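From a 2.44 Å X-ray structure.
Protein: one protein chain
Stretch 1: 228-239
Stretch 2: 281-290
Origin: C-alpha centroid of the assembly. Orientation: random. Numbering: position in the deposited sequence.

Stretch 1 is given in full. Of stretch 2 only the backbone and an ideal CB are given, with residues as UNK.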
# COMPACT_ATOMS: atom_id res chain seq x y z
N ASN A 228 20.40 -12.24 -9.25
CA ASN A 228 19.10 -11.89 -8.68
C ASN A 228 18.37 -13.09 -8.12
O ASN A 228 17.93 -13.07 -6.95
CB ASN A 228 18.25 -11.14 -9.70
CG ASN A 228 18.60 -9.66 -9.80
OD1 ASN A 228 17.87 -8.89 -10.44
ND2 ASN A 228 19.70 -9.23 -9.15
N ARG A 229 18.27 -14.13 -8.94
CA ARG A 229 17.61 -15.38 -8.58
C ARG A 229 18.26 -16.01 -7.33
O ARG A 229 17.55 -16.37 -6.34
CB ARG A 229 17.64 -16.30 -9.80
CG ARG A 229 16.90 -17.61 -9.66
CD ARG A 229 17.16 -18.52 -10.86
NE ARG A 229 18.58 -18.75 -11.10
CZ ARG A 229 19.34 -19.62 -10.44
NH1 ARG A 229 18.82 -20.39 -9.49
NH2 ARG A 229 20.64 -19.74 -10.74
N GLU A 230 19.59 -16.08 -7.33
CA GLU A 230 20.38 -16.60 -6.19
C GLU A 230 20.28 -15.73 -4.91
O GLU A 230 20.24 -16.27 -3.79
CB GLU A 230 21.84 -16.83 -6.60
CG GLU A 230 22.02 -17.83 -7.76
CD GLU A 230 22.28 -17.18 -9.14
OE1 GLU A 230 21.56 -16.24 -9.58
OE2 GLU A 230 23.24 -17.65 -9.81
N ALA A 231 20.20 -14.40 -5.09
CA ALA A 231 19.97 -13.45 -3.98
C ALA A 231 18.62 -13.72 -3.29
O ALA A 231 18.51 -13.72 -2.06
CB ALA A 231 20.05 -12.01 -4.47
N ALA A 232 17.60 -13.96 -4.10
CA ALA A 232 16.28 -14.30 -3.60
C ALA A 232 16.28 -15.62 -2.82
O ALA A 232 15.54 -15.76 -1.83
CB ALA A 232 15.30 -14.36 -4.76
N LYS A 233 17.11 -16.57 -3.26
CA LYS A 233 17.27 -17.83 -2.54
C LYS A 233 17.97 -17.60 -1.19
O LYS A 233 17.60 -18.20 -0.19
CB LYS A 233 18.02 -18.85 -3.41
CG LYS A 233 17.88 -20.32 -3.01
CD LYS A 233 19.06 -21.12 -3.56
CE LYS A 233 18.73 -22.60 -3.67
NZ LYS A 233 18.09 -22.95 -4.97
N LYS A 234 18.97 -16.73 -1.18
CA LYS A 234 19.74 -16.40 0.03
C LYS A 234 18.84 -15.78 1.11
O LYS A 234 18.94 -16.15 2.29
CB LYS A 234 20.91 -15.45 -0.32
CG LYS A 234 22.03 -15.42 0.71
CD LYS A 234 22.66 -14.04 0.86
CE LYS A 234 23.79 -14.04 1.89
NZ LYS A 234 23.39 -14.46 3.26
N TYR A 235 17.92 -14.91 0.67
CA TYR A 235 16.98 -14.16 1.53
C TYR A 235 15.62 -14.82 1.73
O TYR A 235 14.82 -14.34 2.54
CB TYR A 235 16.82 -12.71 1.03
CG TYR A 235 18.00 -11.82 1.36
CD1 TYR A 235 19.24 -11.96 0.68
CD2 TYR A 235 17.90 -10.85 2.34
CE1 TYR A 235 20.32 -11.19 1.01
CE2 TYR A 235 18.98 -10.05 2.65
CZ TYR A 235 20.19 -10.22 2.00
OH TYR A 235 21.28 -9.42 2.34
N GLY A 236 15.33 -15.90 1.00
CA GLY A 236 14.14 -16.75 1.26
C GLY A 236 12.83 -16.08 0.89
O GLY A 236 11.85 -16.20 1.63
N ILE A 237 12.84 -15.37 -0.24
CA ILE A 237 11.73 -14.56 -0.70
C ILE A 237 11.04 -15.31 -1.82
O ILE A 237 11.67 -15.75 -2.77
CB ILE A 237 12.26 -13.20 -1.28
CG1 ILE A 237 12.98 -12.33 -0.22
CG2 ILE A 237 11.18 -12.45 -2.07
CD1 ILE A 237 12.17 -11.87 0.99
N PHE A 238 9.72 -15.41 -1.74
CA PHE A 238 8.97 -15.99 -2.82
C PHE A 238 8.98 -14.98 -3.93
O PHE A 238 8.56 -13.85 -3.75
CB PHE A 238 7.58 -16.37 -2.34
CG PHE A 238 7.58 -17.53 -1.39
CD1 PHE A 238 7.98 -17.36 -0.07
CD2 PHE A 238 7.24 -18.81 -1.84
CE1 PHE A 238 8.01 -18.46 0.83
CE2 PHE A 238 7.27 -19.91 -0.96
CZ PHE A 238 7.66 -19.74 0.38
N MSE A 239 9.55 -15.39 -5.06
CA MSE A 239 9.39 -14.62 -6.30
C MSE A 239 8.02 -14.95 -6.83
O MSE A 239 7.66 -16.14 -7.01
CB MSE A 239 10.49 -14.99 -7.30
CG MSE A 239 11.91 -14.75 -6.76
SE MSE A 239 12.02 -12.86 -6.17
CE MSE A 239 11.60 -11.89 -7.82
N UNK A 281 11.91 -24.47 -15.97
CA UNK A 281 13.09 -25.34 -15.88
C UNK A 281 14.15 -24.78 -14.93
O UNK A 281 14.61 -25.50 -14.04
CB UNK A 281 13.70 -25.54 -17.27
N UNK A 282 14.54 -23.52 -15.11
CA UNK A 282 15.68 -22.96 -14.35
C UNK A 282 15.37 -22.53 -12.90
O UNK A 282 16.28 -22.17 -12.14
CB UNK A 282 16.22 -21.75 -15.11
N UNK A 283 14.09 -22.62 -12.52
CA UNK A 283 13.53 -21.96 -11.35
C UNK A 283 12.69 -22.93 -10.49
O UNK A 283 12.11 -22.52 -9.49
CB UNK A 283 12.67 -20.77 -11.79
N UNK A 284 12.64 -24.21 -10.87
CA UNK A 284 11.77 -25.25 -10.24
C UNK A 284 12.09 -25.70 -8.78
O UNK A 284 11.20 -26.17 -8.05
CB UNK A 284 11.82 -26.50 -11.12
N UNK A 285 13.35 -25.60 -8.37
CA UNK A 285 13.74 -25.92 -7.00
C UNK A 285 13.98 -24.63 -6.24
O UNK A 285 15.09 -24.38 -5.74
CB UNK A 285 14.99 -26.81 -6.97
N UNK A 286 12.94 -23.80 -6.18
CA UNK A 286 13.06 -22.45 -5.68
C UNK A 286 11.70 -21.93 -5.24
O UNK A 286 10.67 -22.34 -5.79
CB UNK A 286 13.67 -21.53 -6.74
N UNK A 287 11.72 -21.06 -4.24
CA UNK A 287 10.53 -20.42 -3.71
C UNK A 287 9.98 -19.39 -4.70
O UNK A 287 10.54 -18.28 -4.87
CB UNK A 287 10.84 -19.76 -2.37
N UNK A 288 8.91 -19.82 -5.37
CA UNK A 288 8.24 -19.11 -6.45
C UNK A 288 6.76 -19.24 -6.21
O UNK A 288 6.30 -20.31 -5.78
CB UNK A 288 8.63 -19.65 -7.83
N UNK A 289 6.03 -18.15 -6.46
CA UNK A 289 4.59 -18.16 -6.58
C UNK A 289 4.25 -17.95 -8.05
O UNK A 289 4.60 -16.90 -8.62
CB UNK A 289 3.95 -17.09 -5.69
N UNK A 290 3.58 -18.96 -8.63
CA UNK A 290 3.34 -19.02 -10.08
C UNK A 290 2.05 -18.34 -10.37
O UNK A 290 0.98 -18.79 -9.88
CB UNK A 290 3.32 -20.46 -10.60

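Position 281 lies in helical backbone, and its CB has nothing of stretch 1 within 5.5 Å. The contact sets no demand here, so almost any helix-compatible residue would serve; it is K281, its extended side chain reaching no atom of stretch 1.

At position 282 the CB points sideways, 5.4 Å from R229 CD. A small polar residue would fit, and an acid would suit the nearby arginine. The residue is E282, but its carboxylate does not pair with R229: with chi1 in p, its side chain comes no nearer to stretch 1 than 5.2 Å, from E282 CG to R229 CD, and the closest contact is from R229 CD to the backbone E282 O, 4.0 Å.

Position 283 also points sideways, with its CB 5.1 Å from R229 CD. What stretch 1 offers is the aliphatic part of an arginine, so a modest apolar side chain is the natural choice. V283 supplies it, CG2 packing 3.8 Å from R229 CD.

Position 284 is out of reach and unconstrained from this side; it is A284.

At position 285, phi/psi of -104/59 does not demand glycine, and a CB would have room, 5.3 Å from K233 NZ. Many residues could stand here, because the contact uses the backbone: in G285 the carbonyl takes a weak hydrogen bond from K233 NZ to G285 O, 3.4 Å.

Position 286 is extended and its CB points toward the helix. Within reach lie the R229 guanidinium, a donor, and the carbonyl R229 O, already the acceptor for K233 N, so a side chain able both to give and to accept is favoured; glutamine is apt, though a long polar residue of another kind could satisfy one half. Q286 does both, weakly each time: Q286 NE2 donates to R229 O at 2.8 Å with a bent angle of 121°, and R229 NH1 donates to Q286 OE1 at 3.4 Å, the oxygen lying at the edge of the guanidinium.

Position 287 points toward stretch 1, its CB 3.8 Å from F238 CD2. A residue with a methylene to lay on the ring suits it, and several long side chains would. In E287, CB sits over one face of F238, 3.9 Å from the ring centroid, while the carboxylate runs on to the turn after the helix, where E287 OE1 is 3.4 Å from G236 CA. The backbone pairs too, M239 N donating to E287 O at 3.1 Å.

At position 288 the CB points away overall yet is 3.7 Å from M239 O. A branched apolar residue could turn back to the M239 side chain, and I288 does, CD1 reaching 3.7 Å from M239 CB. Its backbone bridges M239, with I288 CA 3.1 Å from M239 O.

Position 289 points sideways, its CB 5.0 Å from F238 CB, favouring an apolar side chain. L289 places CG 4.0 Å from F238 CB, and L289 N donates to M239 O at 2.6 Å.

Position 290 points away, leaving the choice open to this contact; it is Y290.

Stretch 2 281-290: KEVAGQEILY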
# COMPACT_ATOMS: atom_id res chain seq x y z
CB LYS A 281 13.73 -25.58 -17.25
CG LYS A 281 13.09 -26.67 -18.10
CD LYS A 281 14.09 -27.19 -19.13
CE LYS A 281 13.39 -28.01 -20.21
NZ LYS A 281 14.29 -28.50 -21.30
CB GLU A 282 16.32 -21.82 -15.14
CG GLU A 282 15.42 -20.60 -15.29
CD GLU A 282 16.10 -19.43 -15.97
OE1 GLU A 282 17.27 -19.56 -16.42
OE2 GLU A 282 15.45 -18.37 -16.06
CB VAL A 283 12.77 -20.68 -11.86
CG1 VAL A 283 11.26 -20.65 -11.59
CG2 VAL A 283 13.48 -19.39 -11.48
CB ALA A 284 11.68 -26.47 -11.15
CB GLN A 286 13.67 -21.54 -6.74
CG GLN A 286 14.19 -20.21 -6.23
CD GLN A 286 15.29 -19.60 -7.10
OE1 GLN A 286 15.70 -20.15 -8.13
NE2 GLN A 286 15.77 -18.45 -6.67
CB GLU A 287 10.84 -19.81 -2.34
CG GLU A 287 11.40 -20.83 -1.34
CD GLU A 287 12.21 -20.20 -0.22
OE1 GLU A 287 13.23 -19.51 -0.50
OE2 GLU A 287 11.82 -20.41 0.95
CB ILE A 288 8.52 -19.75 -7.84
CG1 ILE A 288 10.03 -19.88 -8.12
CG2 ILE A 288 7.73 -19.05 -8.96
CD1 ILE A 288 10.76 -18.55 -8.21
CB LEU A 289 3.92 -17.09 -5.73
CG LEU A 289 4.16 -17.11 -4.21
CD1 LEU A 289 3.57 -15.82 -3.66
CD2 LEU A 289 3.62 -18.32 -3.46
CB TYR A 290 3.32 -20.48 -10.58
CG TYR A 290 4.68 -21.11 -10.53
CD1 TYR A 290 5.56 -20.96 -11.61
CD2 TYR A 290 5.15 -21.79 -9.38
CE1 TYR A 290 6.82 -21.49 -11.57
CE2 TYR A 290 6.44 -22.33 -9.35
CZ TYR A 290 7.25 -22.16 -10.45
OH TYR A 290 8.54 -22.64 -10.48
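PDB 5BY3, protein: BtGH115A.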